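Local coordinates for methyl-accepting chemotaxis protein (PDB 6W3X) that senses chemical cues for chemotaxis in Campylobacter jejuni, as the receptor Tlp3, binding L-valine in its ligand-binding domain, at the valine site. Sequence-based numbering; all coordinates share one arbitrary frame.

The valine site. Residues 80, 82, 108, 113, 115, 131, 133-135, 160. With VAL (valine), chain B.
L-Valine sits in the amino-acid pocket of a PDC (dCache-type) sensor domain, with 262 of its 263 Å² hidden by protein. Three acceptors grip its amino nitrogen. Asp133 OD1 lies 2.7 Å from VAL N and is met from above its carboxylate plane. Asp160 OD2, 2.8 Å from VAL N, is also met from above its plane, though less steeply. The Tyr131 hydroxyl OH accepts the third bond. Two carboxylates this near would be expected to favour a charged ammonium group. Second-shell Asn80 ties the pair together: ND2 donates, close to its own amide plane, to the anti lone pair of Asp160 OD2 and to Asp133 OD2. Asp133 OD1 takes a further bond from the backbone N of Val135.

Lys113 can be followed outward to the ligand carboxylate. With CG anti to the carbonyl carbon (chi1 -54°), CB leads into a chain bent at chi2, so that CG, CD and CE all run alongside VAL OXT; Lys113 CD lies 3.5 Å from VAL OXT. A second bend at chi4 brings Lys113 NZ to 2.8 Å from VAL OXT, a salt bridge, while the Leu108 carbonyl O takes another bond from NZ in the carbonyl plane and helps fix the tip. Trp115 supplies a second donor to OXT: its indole NE1 points in the ring plane, 160° at the hydrogen. The other carboxylate oxygen, VAL O, receives the nearly straight bond from backbone Thr134 N (3.2 Å) and meets the edge of the Tyr131 ring in plane.

Tyr82, held with CG in the crowded position between backbone N and carbonyl carbon (chi1 48°), presents one face to VAL CG2, displaced toward the CE1 side of the rim, as a CH-pi contact. VAL CG2 lies 3.8 Å from the Tyr82 ring centroid. The Tyr82 OH donates to Asp160 OD1, linking this apolar wall to the amino-binding carboxylate. Val135 CG2 touches the same ligand methyl, whereas Trp115 CZ2 packs against VAL CG1 at 3.9 Å.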
ATOM      1  N   ASN A  80       9.398   2.311  10.881  1.00  5.88           N
ATOM      2  CA  ASN A  80      10.575   3.187  10.812  1.00  5.75           C
ATOM      3  C   ASN A  80      10.098   4.530  10.311  1.00  5.33           C
ATOM      4  O   ASN A  80       9.248   4.565   9.387  1.00  5.56           O
ATOM      5  CB  ASN A  80      11.686   2.684   9.859  1.00  6.06           C
ATOM      6  CG  ASN A  80      12.241   1.348  10.233  1.00  6.39           C
ATOM      7  OD1 ASN A  80      12.873   1.185  11.291  1.00  8.09           O
ATOM      8  ND2 ASN A  80      12.045   0.382   9.335  1.00  7.54           N
ATOM      9  N   TYR A  82      12.246   8.191   9.122  1.00  4.97           N
ATOM     10  CA  TYR A  82      13.655   8.516   8.937  1.00  5.09           C
ATOM     11  C   TYR A  82      13.830   9.668   7.962  1.00  5.95           C
ATOM     12  O   TYR A  82      12.961   9.979   7.153  1.00  6.79           O
ATOM     13  CB  TYR A  82      14.424   7.249   8.492  1.00  6.29           C
ATOM     14  CG  TYR A  82      13.797   6.473   7.384  1.00  6.39           C
ATOM     15  CD1 TYR A  82      12.829   5.527   7.659  1.00  6.69           C
ATOM     16  CD2 TYR A  82      14.207   6.610   6.056  1.00  5.61           C
ATOM     17  CE1 TYR A  82      12.269   4.765   6.642  1.00  7.52           C
ATOM     18  CE2 TYR A  82      13.663   5.883   5.016  1.00  5.89           C
ATOM     19  CZ  TYR A  82      12.713   4.895   5.338  1.00  6.13           C
ATOM     20  OH  TYR A  82      12.224   4.118   4.332  1.00  6.92           O
ATOM     21  N   LEU A 108      23.490   2.350   5.467  1.00 17.63           N
ATOM     22  CA  LEU A 108      22.236   1.884   4.852  1.00 17.09           C
ATOM     23  C   LEU A 108      22.145   2.121   3.346  1.00 15.85           C
ATOM     24  O   LEU A 108      21.122   1.844   2.718  1.00 20.42           O
ATOM     25  CB  LEU A 108      21.000   2.425   5.586  1.00 18.66           C
ATOM     26  CG  LEU A 108      20.886   1.895   7.027  1.00 18.25           C
ATOM     27  CD1 LEU A 108      19.877   2.647   7.843  1.00 20.38           C
ATOM     28  CD2 LEU A 108      20.736   0.388   7.150  1.00 23.77           C
ATOM     29  N   LYS A 113      18.775   3.204  -2.988  1.00 12.78           N
ATOM     30  CA  LYS A 113      17.398   2.798  -2.704  1.00 13.47           C
ATOM     31  C   LYS A 113      16.397   3.587  -3.553  1.00 12.10           C
ATOM     32  O   LYS A 113      16.470   4.803  -3.665  1.00 11.95           O
ATOM     33  CB  LYS A 113      17.095   2.986  -1.203  1.00 12.64           C
ATOM     34  CG  LYS A 113      18.027   2.318  -0.209  1.00 15.87           C
ATOM     35  CD  LYS A 113      17.859   0.825  -0.278  1.00 19.16           C
ATOM     36  CE  LYS A 113      18.851   0.053   0.560  1.00 21.01           C
ATOM     37  NZ  LYS A 113      18.750   0.309   2.017  1.00 21.03           N
ATOM     38  N   TRP A 115      13.343   4.361  -2.691  1.00 10.06           N
ATOM     39  CA  TRP A 115      12.606   5.354  -1.886  1.00  7.76           C
ATOM     40  C   TRP A 115      13.352   6.685  -1.889  1.00  8.03           C
ATOM     41  O   TRP A 115      12.736   7.767  -1.807  1.00  8.56           O
ATOM     42  CB  TRP A 115      12.334   4.871  -0.460  1.00  7.18           C
ATOM     43  CG  TRP A 115      13.504   4.606   0.448  1.00  8.24           C
ATOM     44  CD1 TRP A 115      14.014   3.394   0.767  1.00  9.41           C
ATOM     45  CD2 TRP A 115      14.298   5.563   1.144  1.00  7.98           C
ATOM     46  NE1 TRP A 115      15.103   3.516   1.606  1.00  9.35           N
ATOM     47  CE2 TRP A 115      15.304   4.853   1.836  1.00  8.73           C
ATOM     48  CE3 TRP A 115      14.226   6.955   1.306  1.00  7.76           C
ATOM     49  CZ2 TRP A 115      16.235   5.487   2.613  1.00  9.52           C
ATOM     50  CZ3 TRP A 115      15.140   7.586   2.130  1.00  9.45           C
ATOM     51  CH2 TRP A 115      16.171   6.838   2.723  1.00  8.80           C
ATOM     52  N   TYR A 131       8.505  -4.316   0.071  1.00  8.04           N
ATOM     53  CA  TYR A 131       9.877  -4.860   0.015  1.00  9.51           C
ATOM     54  C   TYR A 131      10.338  -5.150   1.425  1.00  9.44           C
ATOM     55  O   TYR A 131       9.766  -4.646   2.404  1.00  9.04           O
ATOM     56  CB  TYR A 131      10.852  -3.925  -0.722  1.00  8.76           C
ATOM     57  CG  TYR A 131      11.160  -2.677   0.044  1.00  9.04           C
ATOM     58  CD1 TYR A 131      10.301  -1.576   0.003  1.00  8.17           C
ATOM     59  CD2 TYR A 131      12.291  -2.601   0.849  1.00  8.99           C
ATOM     60  CE1 TYR A 131      10.526  -0.472   0.790  1.00  8.29           C
ATOM     61  CE2 TYR A 131      12.565  -1.482   1.595  1.00  7.57           C
ATOM     62  CZ  TYR A 131      11.658  -0.452   1.629  1.00  7.68           C
ATOM     63  OH  TYR A 131      11.911   0.645   2.421  1.00  8.08           O
ATOM     64  N   ASP A 133      12.369  -4.521   4.392  1.00  9.12           N
ATOM     65  CA  ASP A 133      13.173  -3.477   5.045  1.00  9.00           C
ATOM     66  C   ASP A 133      14.457  -4.059   5.576  1.00  9.07           C
ATOM     67  O   ASP A 133      14.448  -5.071   6.299  1.00 11.84           O
ATOM     68  CB  ASP A 133      12.349  -2.913   6.217  1.00  9.07           C
ATOM     69  CG  ASP A 133      13.155  -2.134   7.208  1.00  9.31           C
ATOM     70  OD1 ASP A 133      13.987  -1.294   6.773  1.00  8.86           O
ATOM     71  OD2 ASP A 133      12.928  -2.345   8.430  1.00  9.15           O
ATOM     72  N   THR A 134      15.577  -3.374   5.329  0.57 10.05           N
ATOM     73  CA  THR A 134      16.868  -3.844   5.849  0.57 13.37           C
ATOM     74  C   THR A 134      17.019  -3.717   7.368  0.57 11.37           C
ATOM     75  O   THR A 134      17.769  -4.478   8.002  0.57 12.98           O
ATOM     76  CB  THR A 134      18.055  -3.205   5.113  0.57 15.03           C
ATOM     77  OG1 THR A 134      18.026  -1.796   5.287  0.57 20.64           O
ATOM     78  CG2 THR A 134      17.929  -3.468   3.647  0.57 15.74           C
ATOM     79  N   VAL A 135      16.341  -2.742   7.966  1.00 10.40           N
ATOM     80  CA  VAL A 135      16.564  -2.449   9.371  1.00 11.16           C
ATOM     81  C   VAL A 135      15.941  -3.494  10.296  1.00 11.66           C
ATOM     82  O   VAL A 135      16.589  -4.160  11.088  1.00 14.02           O
ATOM     83  CB  VAL A 135      16.116  -0.997   9.706  1.00 11.49           C
ATOM     84  CG1 VAL A 135      16.213  -0.729  11.213  1.00 13.80           C
ATOM     85  CG2 VAL A 135      16.980   0.020   8.962  1.00 12.79           C
ATOM     86  N   ASP A 160       7.995   3.867   6.917  1.00  5.01           N
ATOM     87  CA  ASP A 160       7.786   2.448   6.589  1.00  5.53           C
ATOM     88  C   ASP A 160       6.589   1.919   7.372  1.00  5.45           C
ATOM     89  O   ASP A 160       6.591   1.964   8.617  1.00  5.75           O
ATOM     90  CB  ASP A 160       9.005   1.599   6.993  1.00  5.75           C
ATOM     91  CG  ASP A 160      10.259   1.868   6.182  1.00  5.97           C
ATOM     92  OD1 ASP A 160      10.187   2.578   5.154  1.00  6.30           O
ATOM     93  OD2 ASP A 160      11.296   1.349   6.636  1.00  6.84           O
TER
HETATM   94  N   VAL B 301      13.379   0.626   4.910  1.00  7.62           N
HETATM   95  CA  VAL B 301      14.605   1.376   4.538  1.00  9.03           C
HETATM   96  C   VAL B 301      15.382   0.523   3.545  1.00  9.17           C
HETATM   97  O   VAL B 301      15.284  -0.699   3.662  1.00 10.00           O
HETATM   98  CB  VAL B 301      15.512   1.684   5.757  1.00 10.44           C
HETATM   99  CG1 VAL B 301      16.570   2.706   5.379  1.00 16.65           C
HETATM  100  CG2 VAL B 301      14.742   2.259   6.937  1.00 11.43           C
HETATM  101  OXT VAL B 301      16.095   1.074   2.699  1.00 11.93           O